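Long-range contact in protein-L-isoaspartate(D-aspartate) O-methyltransferase (Sulfolobus tokodaii, PDB 1VBF), which probably catalyses the S-adenosyl-L-methionine-dependent methyl esterification of L-isoaspartyl residues in damaged proteins, a step in their repair or degradation: residues L68-G80 and I88-I100. Residues are numbered along the deposited sequence; the frame is centred on the assembly and turned at random.
Sequences LHKGQKVLEIGTG and IAEIVDKVVSVEI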
loop_
_atom_site.group_PDB
_atom_site.type_symbol
_atom_site.label_atom_id
_atom_site.label_comp_id
_atom_site.label_asym_id
_atom_site.label_seq_id
_atom_site.Cartn_x
_atom_site.Cartn_y
_atom_site.Cartn_z
ATOM N N LEU B 68 6.604 41.659 5.566
ATOM C CA LEU B 68 7.294 42.541 4.657
ATOM C C LEU B 68 7.019 44.019 4.928
ATOM O O LEU B 68 5.873 44.415 5.134
ATOM C CB LEU B 68 6.872 42.200 3.239
ATOM C CG LEU B 68 7.262 40.820 2.711
ATOM C CD1 LEU B 68 6.540 40.540 1.380
ATOM C CD2 LEU B 68 8.784 40.759 2.561
ATOM N N HIS B 69 8.073 44.836 4.947
ATOM C CA HIS B 69 7.920 46.279 5.132
ATOM C C HIS B 69 9.010 47.104 4.422
ATOM O O HIS B 69 9.956 46.550 3.861
ATOM C CB HIS B 69 7.805 46.652 6.629
ATOM C CG HIS B 69 8.904 46.119 7.497
ATOM N ND1 HIS B 69 10.191 46.602 7.450
ATOM C CD2 HIS B 69 8.895 45.159 8.457
ATOM C CE1 HIS B 69 10.938 45.964 8.344
ATOM N NE2 HIS B 69 10.173 45.087 8.966
ATOM N N LYS B 70 8.845 48.427 4.417
ATOM C CA LYS B 70 9.781 49.363 3.780
ATOM C C LYS B 70 11.235 49.063 4.065
ATOM O O LYS B 70 11.589 48.629 5.153
ATOM C CB LYS B 70 9.558 50.797 4.268
ATOM C CG LYS B 70 8.139 51.338 4.245
ATOM C CD LYS B 70 8.071 52.666 5.020
ATOM C CE LYS B 70 6.640 53.208 5.120
ATOM N NZ LYS B 70 6.568 54.459 5.946
ATOM N N GLY B 71 12.073 49.336 3.077
ATOM C CA GLY B 71 13.500 49.167 3.237
ATOM C C GLY B 71 14.121 47.830 3.565
ATOM O O GLY B 71 15.193 47.796 4.151
ATOM N N GLN B 72 13.474 46.727 3.210
ATOM C CA GLN B 72 14.088 45.437 3.478
ATOM C C GLN B 72 14.742 44.923 2.188
ATOM O O GLN B 72 14.456 45.407 1.084
ATOM C CB GLN B 72 13.056 44.405 3.943
ATOM C CG GLN B 72 12.286 44.762 5.186
ATOM C CD GLN B 72 11.290 43.678 5.592
ATOM O OE1 GLN B 72 10.405 43.298 4.816
ATOM N NE2 GLN B 72 11.430 43.187 6.812
ATOM N N LYS B 73 15.634 43.953 2.338
ATOM C CA LYS B 73 16.271 43.333 1.194
ATOM C C LYS B 73 15.719 41.925 1.289
ATOM O O LYS B 73 15.895 41.252 2.310
ATOM C CB LYS B 73 17.785 43.314 1.350
ATOM C CG LYS B 73 18.530 43.126 0.042
ATOM C CD LYS B 73 20.006 43.309 0.286
ATOM C CE LYS B 73 20.789 43.480 -0.999
ATOM N NZ LYS B 73 22.168 43.918 -0.648
ATOM N N VAL B 74 15.049 41.483 0.235
ATOM C CA VAL B 74 14.428 40.167 0.231
ATOM C C VAL B 74 14.983 39.222 -0.813
ATOM O O VAL B 74 15.092 39.582 -1.983
ATOM C CB VAL B 74 12.901 40.304 -0.010
ATOM C CG1 VAL B 74 12.244 38.929 -0.144
ATOM C CG2 VAL B 74 12.288 41.132 1.113
ATOM N N LEU B 75 15.332 38.013 -0.387
ATOM C CA LEU B 75 15.826 36.998 -1.310
ATOM C C LEU B 75 14.649 36.060 -1.599
ATOM O O LEU B 75 14.015 35.570 -0.662
ATOM C CB LEU B 75 16.975 36.206 -0.679
ATOM C CG LEU B 75 17.396 34.966 -1.478
ATOM C CD1 LEU B 75 18.108 35.395 -2.741
ATOM C CD2 LEU B 75 18.299 34.074 -0.647
ATOM N N GLU B 76 14.356 35.824 -2.876
ATOM C CA GLU B 76 13.264 34.939 -3.289
ATOM C C GLU B 76 13.780 33.769 -4.130
ATOM O O GLU B 76 14.291 33.993 -5.230
ATOM C CB GLU B 76 12.240 35.702 -4.140
ATOM C CG GLU B 76 11.186 34.799 -4.765
ATOM C CD GLU B 76 10.327 35.491 -5.805
ATOM O OE1 GLU B 76 10.855 35.835 -6.880
ATOM O OE2 GLU B 76 9.116 35.687 -5.560
ATOM N N ILE B 77 13.620 32.534 -3.640
ATOM C CA ILE B 77 14.079 31.359 -4.383
ATOM C C ILE B 77 12.968 30.741 -5.245
ATOM O O ILE B 77 12.105 30.033 -4.734
ATOM C CB ILE B 77 14.604 30.246 -3.453
ATOM C CG1 ILE B 77 15.577 30.804 -2.401
ATOM C CG2 ILE B 77 15.265 29.168 -4.293
ATOM C CD1 ILE B 77 16.804 31.509 -2.933
ATOM N N GLY B 78 12.998 31.013 -6.546
ATOM C CA GLY B 78 12.005 30.473 -7.454
ATOM C C GLY B 78 11.151 31.534 -8.130
ATOM O O GLY B 78 9.930 31.556 -7.981
ATOM N N THR B 79 11.777 32.404 -8.907
ATOM C CA THR B 79 11.071 33.490 -9.584
ATOM C C THR B 79 9.778 33.080 -10.275
ATOM O O THR B 79 8.743 33.719 -10.094
ATOM C CB THR B 79 11.995 34.189 -10.621
ATOM O OG1 THR B 79 13.194 34.611 -9.961
ATOM C CG2 THR B 79 11.313 35.411 -11.228
ATOM N N GLY B 80 9.828 32.020 -11.063
ATOM C CA GLY B 80 8.626 31.597 -11.746
ATOM C C GLY B 80 8.121 32.680 -12.678
ATOM O O GLY B 80 8.917 33.270 -13.403
ATOM N N ILE B 88 6.397 41.797 -3.838
ATOM C CA ILE B 88 7.436 42.078 -2.854
ATOM C C ILE B 88 8.149 43.394 -3.218
ATOM O O ILE B 88 8.376 44.273 -2.371
ATOM C CB ILE B 88 8.457 40.920 -2.801
ATOM C CG1 ILE B 88 7.731 39.621 -2.452
ATOM C CG2 ILE B 88 9.563 41.210 -1.759
ATOM C CD1 ILE B 88 8.614 38.409 -2.482
ATOM N N ALA B 89 8.493 43.521 -4.492
ATOM C CA ALA B 89 9.162 44.710 -5.006
ATOM C C ALA B 89 8.376 45.981 -4.649
ATOM O O ALA B 89 8.953 47.026 -4.346
ATOM C CB ALA B 89 9.307 44.590 -6.507
ATOM N N GLU B 90 7.054 45.892 -4.698
ATOM C CA GLU B 90 6.211 47.024 -4.346
ATOM C C GLU B 90 6.416 47.485 -2.898
ATOM O O GLU B 90 6.387 48.667 -2.608
ATOM C CB GLU B 90 4.747 46.651 -4.526
ATOM C CG GLU B 90 4.327 46.373 -5.954
ATOM C CD GLU B 90 4.014 47.639 -6.745
ATOM O OE1 GLU B 90 3.660 48.666 -6.118
ATOM O OE2 GLU B 90 4.103 47.593 -7.995
ATOM N N ILE B 91 6.654 46.553 -1.994
ATOM C CA ILE B 91 6.766 46.892 -0.592
ATOM C C ILE B 91 8.168 47.188 -0.133
ATOM O O ILE B 91 8.439 48.153 0.592
ATOM C CB ILE B 91 6.241 45.698 0.285
ATOM C CG1 ILE B 91 4.817 45.341 -0.117
ATOM C CG2 ILE B 91 6.416 45.992 1.799
ATOM C CD1 ILE B 91 4.388 43.997 0.396
ATOM N N VAL B 92 9.053 46.305 -0.552
ATOM C CA VAL B 92 10.437 46.325 -0.134
ATOM C C VAL B 92 11.420 47.251 -0.883
ATOM O O VAL B 92 11.121 47.764 -1.956
ATOM C CB VAL B 92 10.918 44.842 -0.125
ATOM C CG1 VAL B 92 12.132 44.652 -1.017
ATOM C CG2 VAL B 92 11.178 44.401 1.305
ATOM N N ASP B 93 12.589 47.474 -0.288
ATOM C CA ASP B 93 13.590 48.304 -0.932
ATOM C C ASP B 93 14.118 47.559 -2.152
ATOM O O ASP B 93 13.858 47.952 -3.288
ATOM C CB ASP B 93 14.747 48.613 0.016
ATOM C CG ASP B 93 15.807 49.467 -0.643
ATOM O OD1 ASP B 93 16.934 49.596 -0.116
ATOM O OD2 ASP B 93 15.503 50.021 -1.719
ATOM N N LYS B 94 14.846 46.473 -1.905
ATOM C CA LYS B 94 15.412 45.650 -2.974
ATOM C C LYS B 94 15.043 44.171 -2.915
ATOM O O LYS B 94 14.862 43.605 -1.840
ATOM C CB LYS B 94 16.932 45.792 -2.994
ATOM C CG LYS B 94 17.380 46.998 -3.784
ATOM C CD LYS B 94 18.695 47.517 -3.272
ATOM C CE LYS B 94 18.764 49.039 -3.420
ATOM N NZ LYS B 94 19.806 49.623 -2.514
ATOM N N VAL B 95 14.956 43.548 -4.086
ATOM C CA VAL B 95 14.604 42.138 -4.189
ATOM C C VAL B 95 15.555 41.365 -5.098
ATOM O O VAL B 95 15.682 41.693 -6.277
ATOM C CB VAL B 95 13.176 41.968 -4.761
ATOM C CG1 VAL B 95 12.841 40.524 -4.941
ATOM C CG2 VAL B 95 12.180 42.587 -3.845
ATOM N N VAL B 96 16.227 40.348 -4.556
ATOM C CA VAL B 96 17.098 39.493 -5.362
ATOM C C VAL B 96 16.292 38.199 -5.574
ATOM O O VAL B 96 15.882 37.564 -4.612
ATOM C CB VAL B 96 18.407 39.162 -4.629
ATOM C CG1 VAL B 96 19.156 38.088 -5.386
ATOM C CG2 VAL B 96 19.278 40.419 -4.496
ATOM N N SER B 97 16.062 37.810 -6.821
ATOM C CA SER B 97 15.272 36.621 -7.097
ATOM C C SER B 97 15.943 35.622 -8.046
ATOM O O SER B 97 16.314 35.970 -9.164
ATOM C CB SER B 97 13.930 37.033 -7.675
ATOM O OG SER B 97 13.154 35.909 -8.042
ATOM N N VAL B 98 16.034 34.366 -7.610
ATOM C CA VAL B 98 16.684 33.313 -8.378
ATOM C C VAL B 98 15.744 32.316 -9.069
ATOM O O VAL B 98 14.761 31.892 -8.486
ATOM C CB VAL B 98 17.606 32.506 -7.443
ATOM C CG1 VAL B 98 18.446 31.528 -8.250
ATOM C CG2 VAL B 98 18.448 33.460 -6.600
ATOM N N GLU B 99 16.066 31.930 -10.302
ATOM C CA GLU B 99 15.286 30.953 -11.051
ATOM C C GLU B 99 16.264 29.948 -11.687
ATOM O O GLU B 99 17.234 30.351 -12.319
ATOM C CB GLU B 99 14.464 31.636 -12.133
ATOM C CG GLU B 99 13.829 30.638 -13.085
ATOM C CD GLU B 99 12.881 29.684 -12.376
ATOM O OE1 GLU B 99 12.951 28.461 -12.633
ATOM O OE2 GLU B 99 12.063 30.163 -11.562
ATOM N N ILE B 100 16.016 28.650 -11.534
ATOM C CA ILE B 100 16.930 27.643 -12.063
ATOM C C ILE B 100 16.619 27.166 -13.470
ATOM O O ILE B 100 17.503 26.686 -14.185
ATOM C CB ILE B 100 16.990 26.399 -11.116
ATOM C CG1 ILE B 100 18.186 25.520 -11.454
ATOM C CG2 ILE B 100 15.745 25.549 -11.261
ATOM C CD1 ILE B 100 18.486 24.494 -10.368
HETATM O O HOH W 1 15.215 35.007 -11.911
#
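E76 and S97 sit side by side on the same face of neighbouring parallel strands, and the glutamate can be followed outward atom by atom. Its CB and CG each lie 4.0 Å from S97 OG. CG stands anti to the backbone N (chi1 172°) and the chain stays extended, which carries the carboxylate along the serine. CD closes to 3.6 Å from S97 OG. There OE1 accepts from S97 OG at 2.6 Å through its anti lone pair, and takes a second hydrogen bond with T85; OE2 passes 4.1 Å from I88 CD1 and has a weak hydrogen bond with W141. Both oxygens of this buried acid thus have partners.

The axes of strands 73-77 and 94-99 run 13° apart in the same direction, and the bonds alternate as such a pair requires: E76 N donates to V96 O at 2.9 Å, and V98 N returns one to E76 O. Beyond the strand, V98 O accepts from both G78 N and T79 N, while G80 N reaches E99 OE2 at 2.9 Å, on the anti side and 27° out of the carboxylate plane. This glycine-rich turn, followed by an acidic residue ending the next strand, matches the cofactor-binding region of Rossmann-like methyltransferases.

At the other end V74 CG2 packs 3.5 Å from V92 CG2, its CG1 lies against I88 CG2, and L68 CB touches I91 CG2 while its CD1 reaches I88 CG1.

Strand 73-77, helix 83-91 and strand 94-99 form a beta-alpha-beta unit: the helix covers the V74 and E76 face, helix 14-22 borders I91, and strands 118-122 and 135-140 flank the pair.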